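Local coordinates for capsid fiber protein (Bacillus phage phi29, PDB 6QYY) that forms the head fibers of the phage capsid, the crystallised part being the trimeric N-terminal base that probably attaches the fiber to the head, at residues 30-42 with 53-65. Sequence-based numbering, arbitrary orientation.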
loop_
_atom_site.group_PDB
_atom_site.type_symbol
_atom_site.label_atom_id
_atom_site.label_comp_id
_atom_site.label_asym_id
_atom_site.label_seq_id
_atom_site.Cartn_x
_atom_site.Cartn_y
_atom_site.Cartn_z
ATOM N N ILE A 30 16.901 -6.843 -12.056
ATOM C CA ILE A 30 16.254 -7.539 -10.955
ATOM C C ILE A 30 17.144 -8.692 -10.516
ATOM O O ILE A 30 17.938 -9.241 -11.292
ATOM C CB ILE A 30 14.849 -8.057 -11.330
ATOM C CG1 ILE A 30 14.932 -9.005 -12.519
ATOM C CG2 ILE A 30 13.873 -6.895 -11.609
ATOM C CD1 ILE A 30 13.616 -9.766 -12.776
ATOM N N SER A 31 16.999 -9.059 -9.253
ATOM C CA SER A 31 17.678 -10.211 -8.677
ATOM C C SER A 31 16.928 -10.536 -7.399
ATOM O O SER A 31 16.098 -9.750 -6.935
ATOM C CB SER A 31 19.165 -9.934 -8.413
ATOM O OG SER A 31 19.337 -8.778 -7.619
ATOM N N HIS A 32 17.220 -11.706 -6.839
ATOM C CA HIS A 32 16.649 -12.065 -5.550
ATOM C C HIS A 32 17.014 -11.028 -4.502
ATOM O O HIS A 32 18.179 -10.636 -4.376
ATOM C CB HIS A 32 17.149 -13.445 -5.119
ATOM C CG HIS A 32 16.594 -14.552 -5.948
ATOM N ND1 HIS A 32 17.218 -15.773 -6.083
ATOM C CD2 HIS A 32 15.473 -14.613 -6.704
ATOM C CE1 HIS A 32 16.503 -16.542 -6.885
ATOM N NE2 HIS A 32 15.436 -15.863 -7.272
ATOM N N ALA A 33 16.009 -10.587 -3.746
ATOM C CA ALA A 33 16.251 -9.691 -2.626
ATOM C C ALA A 33 17.235 -10.325 -1.652
ATOM O O ALA A 33 17.221 -11.540 -1.429
ATOM C CB ALA A 33 14.935 -9.364 -1.915
ATOM N N ALA A 34 18.115 -9.499 -1.096
ATOM C CA ALA A 34 19.123 -9.992 -0.172
ATOM C C ALA A 34 18.494 -10.383 1.166
ATOM O O ALA A 34 17.483 -9.821 1.597
ATOM C CB ALA A 34 20.213 -8.937 0.050
ATOM N N GLU A 35 19.116 -11.354 1.826
ATOM C CA GLU A 35 18.640 -11.829 3.118
ATOM C C GLU A 35 18.540 -10.688 4.133
ATOM O O GLU A 35 19.398 -9.804 4.183
ATOM C CB GLU A 35 19.584 -12.917 3.623
ATOM C CG GLU A 35 19.119 -13.613 4.871
ATOM C CD GLU A 35 20.110 -14.649 5.349
ATOM O OE1 GLU A 35 21.238 -14.683 4.810
ATOM O OE2 GLU A 35 19.760 -15.434 6.254
ATOM N N ASN A 36 17.457 -10.705 4.920
ATOM C CA ASN A 36 17.129 -9.716 5.950
ATOM C C ASN A 36 16.909 -8.300 5.405
ATOM O O ASN A 36 17.024 -7.327 6.152
ATOM C CB ASN A 36 18.194 -9.693 7.054
ATOM C CG ASN A 36 18.278 -11.008 7.788
ATOM O OD1 ASN A 36 17.285 -11.491 8.333
ATOM N ND2 ASN A 36 19.457 -11.616 7.776
ATOM N N THR A 37 16.566 -8.137 4.130
ATOM C CA THR A 37 16.236 -6.818 3.612
ATOM C C THR A 37 14.757 -6.756 3.247
ATOM O O THR A 37 14.077 -7.780 3.130
ATOM C CB THR A 37 17.090 -6.458 2.390
ATOM O OG1 THR A 37 16.740 -7.309 1.291
ATOM C CG2 THR A 37 18.561 -6.632 2.702
ATOM N N ILE A 38 14.259 -5.536 3.080
ATOM C CA ILE A 38 12.891 -5.334 2.601
ATOM C C ILE A 38 12.887 -5.488 1.085
ATOM O O ILE A 38 13.600 -4.752 0.387
ATOM C CB ILE A 38 12.341 -3.958 3.006
ATOM C CG1 ILE A 38 12.473 -3.728 4.515
ATOM C CG2 ILE A 38 10.902 -3.806 2.509
ATOM C CD1 ILE A 38 11.596 -4.625 5.366
ATOM N N PRO A 39 12.103 -6.407 0.535
ATOM C CA PRO A 39 12.077 -6.576 -0.918
ATOM C C PRO A 39 11.397 -5.402 -1.597
ATOM O O PRO A 39 10.607 -4.664 -0.999
ATOM C CB PRO A 39 11.265 -7.863 -1.110
ATOM C CG PRO A 39 10.351 -7.892 0.067
ATOM C CD PRO A 39 11.178 -7.330 1.216
ATOM N N ASP A 40 11.723 -5.235 -2.875
ATOM C CA ASP A 40 11.047 -4.248 -3.711
ATOM C C ASP A 40 9.781 -4.816 -4.346
ATOM O O ASP A 40 8.768 -4.113 -4.447
ATOM C CB ASP A 40 11.996 -3.737 -4.796
ATOM C CG ASP A 40 13.186 -2.987 -4.223
ATOM O OD1 ASP A 40 12.995 -2.200 -3.256
ATOM O OD2 ASP A 40 14.318 -3.177 -4.728
ATOM N N TYR A 41 9.815 -6.074 -4.771
ATOM C CA TYR A 41 8.637 -6.713 -5.342
ATOM C C TYR A 41 8.843 -8.226 -5.254
ATOM O O TYR A 41 9.659 -8.698 -4.456
ATOM C CB TYR A 41 8.363 -6.202 -6.773
ATOM C CG TYR A 41 6.888 -6.396 -7.156
ATOM C CD1 TYR A 41 5.876 -5.808 -6.393
ATOM C CD2 TYR A 41 6.517 -7.196 -8.231
ATOM C CE1 TYR A 41 4.525 -6.010 -6.707
ATOM C CE2 TYR A 41 5.170 -7.404 -8.553
ATOM C CZ TYR A 41 4.182 -6.810 -7.784
ATOM O OH TYR A 41 2.846 -7.007 -8.096
ATOM N N VAL A 42 8.093 -8.983 -6.057
ATOM C CA VAL A 42 8.099 -10.440 -6.032
ATOM C C VAL A 42 7.992 -10.953 -7.465
ATOM O O VAL A 42 7.330 -10.350 -8.317
ATOM C CB VAL A 42 6.961 -10.998 -5.146
ATOM C CG1 VAL A 42 5.589 -10.561 -5.684
ATOM C CG2 VAL A 42 7.047 -12.518 -5.024
ATOM N N THR A 53 12.989 -9.339 -19.297
ATOM C CA THR A 53 11.740 -9.841 -18.756
ATOM C C THR A 53 10.800 -8.664 -18.568
ATOM O O THR A 53 11.233 -7.535 -18.337
ATOM C CB THR A 53 11.931 -10.597 -17.429
ATOM O OG1 THR A 53 10.715 -11.276 -17.076
ATOM C CG2 THR A 53 12.324 -9.663 -16.307
ATOM N N GLN A 54 9.514 -8.935 -18.687
ATOM C CA GLN A 54 8.498 -7.929 -18.414
ATOM C C GLN A 54 8.026 -8.122 -16.980
ATOM O O GLN A 54 7.514 -9.193 -16.632
ATOM C CB GLN A 54 7.336 -8.033 -19.401
ATOM C CG GLN A 54 6.178 -7.117 -19.057
ATOM C CD GLN A 54 5.492 -6.547 -20.284
ATOM O OE1 GLN A 54 6.129 -6.303 -21.314
ATOM N NE2 GLN A 54 4.182 -6.326 -20.176
ATOM N N VAL A 55 8.213 -7.097 -16.157
ATOM C CA VAL A 55 7.814 -7.137 -14.750
ATOM C C VAL A 55 6.432 -6.512 -14.641
ATOM O O VAL A 55 6.266 -5.324 -14.921
ATOM C CB VAL A 55 8.813 -6.376 -13.864
ATOM C CG1 VAL A 55 8.362 -6.445 -12.397
ATOM C CG2 VAL A 55 10.234 -6.908 -14.036
ATOM N N ASN A 56 5.440 -7.296 -14.219
ATOM C CA ASN A 56 4.076 -6.798 -14.100
ATOM C C ASN A 56 3.758 -6.581 -12.626
ATOM O O ASN A 56 3.750 -7.533 -11.840
ATOM C CB ASN A 56 3.079 -7.774 -14.729
ATOM C CG ASN A 56 3.351 -8.004 -16.210
ATOM O OD1 ASN A 56 3.605 -7.061 -16.962
ATOM N ND2 ASN A 56 3.321 -9.259 -16.626
ATOM N N MET A 57 3.498 -5.336 -12.247
ATOM C CA MET A 57 3.221 -5.038 -10.858
ATOM C C MET A 57 1.738 -4.741 -10.669
ATOM O O MET A 57 1.113 -4.058 -11.489
ATOM C CB MET A 57 4.101 -3.892 -10.331
ATOM C CG MET A 57 5.584 -4.230 -10.283
ATOM S SD MET A 57 6.613 -2.831 -9.937
ATOM C CE MET A 57 6.148 -2.673 -8.212
ATOM N N TYR A 58 1.190 -5.296 -9.591
ATOM C CA TYR A 58 -0.222 -5.314 -9.240
ATOM C C TYR A 58 -0.450 -4.623 -7.901
ATOM O O TYR A 58 0.490 -4.451 -7.117
ATOM C CB TYR A 58 -0.718 -6.767 -9.157
ATOM C CG TYR A 58 -0.855 -7.390 -10.527
ATOM C CD1 TYR A 58 -2.000 -7.181 -11.282
ATOM C CD2 TYR A 58 0.177 -8.147 -11.082
ATOM C CE1 TYR A 58 -2.140 -7.725 -12.554
ATOM C CE2 TYR A 58 0.046 -8.706 -12.368
ATOM C CZ TYR A 58 -1.117 -8.485 -13.090
ATOM O OH TYR A 58 -1.285 -9.015 -14.357
ATOM N N PRO A 59 -1.688 -4.207 -7.611
ATOM C CA PRO A 59 -1.984 -3.603 -6.304
ATOM C C PRO A 59 -1.563 -4.504 -5.152
ATOM O O PRO A 59 -1.617 -5.732 -5.240
ATOM C CB PRO A 59 -3.507 -3.407 -6.340
ATOM C CG PRO A 59 -3.812 -3.210 -7.811
ATOM C CD PRO A 59 -2.849 -4.155 -8.524
ATOM N N LEU A 60 -1.113 -3.872 -4.072
ATOM C CA LEU A 60 -0.500 -4.577 -2.951
ATOM C C LEU A 60 -1.554 -5.001 -1.936
ATOM O O LEU A 60 -2.273 -4.161 -1.379
ATOM C CB LEU A 60 0.537 -3.689 -2.270
ATOM C CG LEU A 60 1.620 -3.107 -3.188
ATOM C CD1 LEU A 60 2.379 -2.004 -2.446
ATOM C CD2 LEU A 60 2.566 -4.220 -3.646
ATOM N N ALA A 61 -1.631 -6.296 -1.675
ATOM C CA ALA A 61 -2.311 -6.767 -0.477
ATOM C C ALA A 61 -1.582 -8.009 0.017
ATOM O O ALA A 61 -0.950 -7.981 1.078
ATOM C CB ALA A 61 -3.789 -7.056 -0.744
ATOM N N ALA A 62 -1.624 -9.086 -0.762
ATOM C CA ALA A 62 -0.974 -10.334 -0.387
ATOM C C ALA A 62 -0.021 -10.787 -1.491
ATOM O O ALA A 62 -0.236 -10.508 -2.674
ATOM C CB ALA A 62 -2.010 -11.428 -0.103
ATOM N N TRP A 63 1.043 -11.476 -1.092
ATOM C CA TRP A 63 1.994 -12.077 -2.031
ATOM C C TRP A 63 2.105 -13.572 -1.781
ATOM O O TRP A 63 1.934 -14.037 -0.654
ATOM C CB TRP A 63 3.394 -11.485 -1.893
ATOM C CG TRP A 63 3.602 -10.161 -2.509
ATOM C CD1 TRP A 63 2.792 -9.523 -3.415
ATOM C CD2 TRP A 63 4.706 -9.296 -2.274
ATOM N NE1 TRP A 63 3.338 -8.305 -3.750
ATOM C CE2 TRP A 63 4.508 -8.137 -3.055
ATOM C CE3 TRP A 63 5.843 -9.376 -1.458
ATOM C CZ2 TRP A 63 5.415 -7.069 -3.054
ATOM C CZ3 TRP A 63 6.749 -8.315 -1.465
ATOM C CH2 TRP A 63 6.523 -7.177 -2.246
ATOM N N GLN A 64 2.420 -14.321 -2.839
ATOM C CA GLN A 64 2.779 -15.729 -2.728
ATOM C C GLN A 64 4.289 -15.854 -2.865
ATOM O O GLN A 64 4.853 -15.437 -3.885
ATOM C CB GLN A 64 2.079 -16.557 -3.808
ATOM C CG GLN A 64 0.632 -16.719 -3.557
ATOM C CD GLN A 64 -0.125 -17.220 -4.772
ATOM O OE1 GLN A 64 0.259 -17.006 -5.930
ATOM N NE2 GLN A 64 -1.208 -17.883 -4.505
ATOM N N VAL A 65 4.941 -16.424 -1.843
ATOM C CA VAL A 65 6.397 -16.530 -1.793
ATOM C C VAL A 65 6.805 -17.916 -1.300
ATOM O O VAL A 65 6.178 -18.484 -0.402
ATOM C CB VAL A 65 7.028 -15.454 -0.877
ATOM C CG1 VAL A 65 8.547 -15.509 -0.998
ATOM C CG2 VAL A 65 6.521 -14.053 -1.249
HETATM O O HOH W 1 1.302 -7.084 -5.630
#
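Aromatic packing centres on Y41, whose ring lies between M57 and W63. M57 CG sits over one face, 3.7 Å from the ring centroid and 13° off its normal; the bent end of the M57 chain brings CE to 3.6 Å from Y41 CD1, and SD stands higher above the same face, a Met-aromatic contact. The indole of W63 turns an edge toward the Y41 ring in an offset edge-to-face pair, with planes at 83°. V42 in turn lays CG1 almost exactly on the normal of the indole's five-membered ring, a CH-pi contact of 3.5 Å to its centroid, while P39 CG abuts the indole edge near CZ3.

Polar contacts gather at the phenol oxygen. Y58 N donates to Y41 OH at 2.8 Å, with an N-H...O angle of 163°. A water hydrogen-bonded to Y41 OH at 2.9 Å accepts from W63 NE1 at 3.0 Å, satisfying the buried indole N-H, and donates to Y58 O.

Flanking apolar contacts are methyl to methyl: I30 CD1 on T53 CG2, V42 CG2 on V65 CG2. Edge strands 41-42 and 62-66 thus join the mixed and antiparallel sheets; Y21 touches Y41 and M57, while I112 and L117 of the second subunit pack on W63.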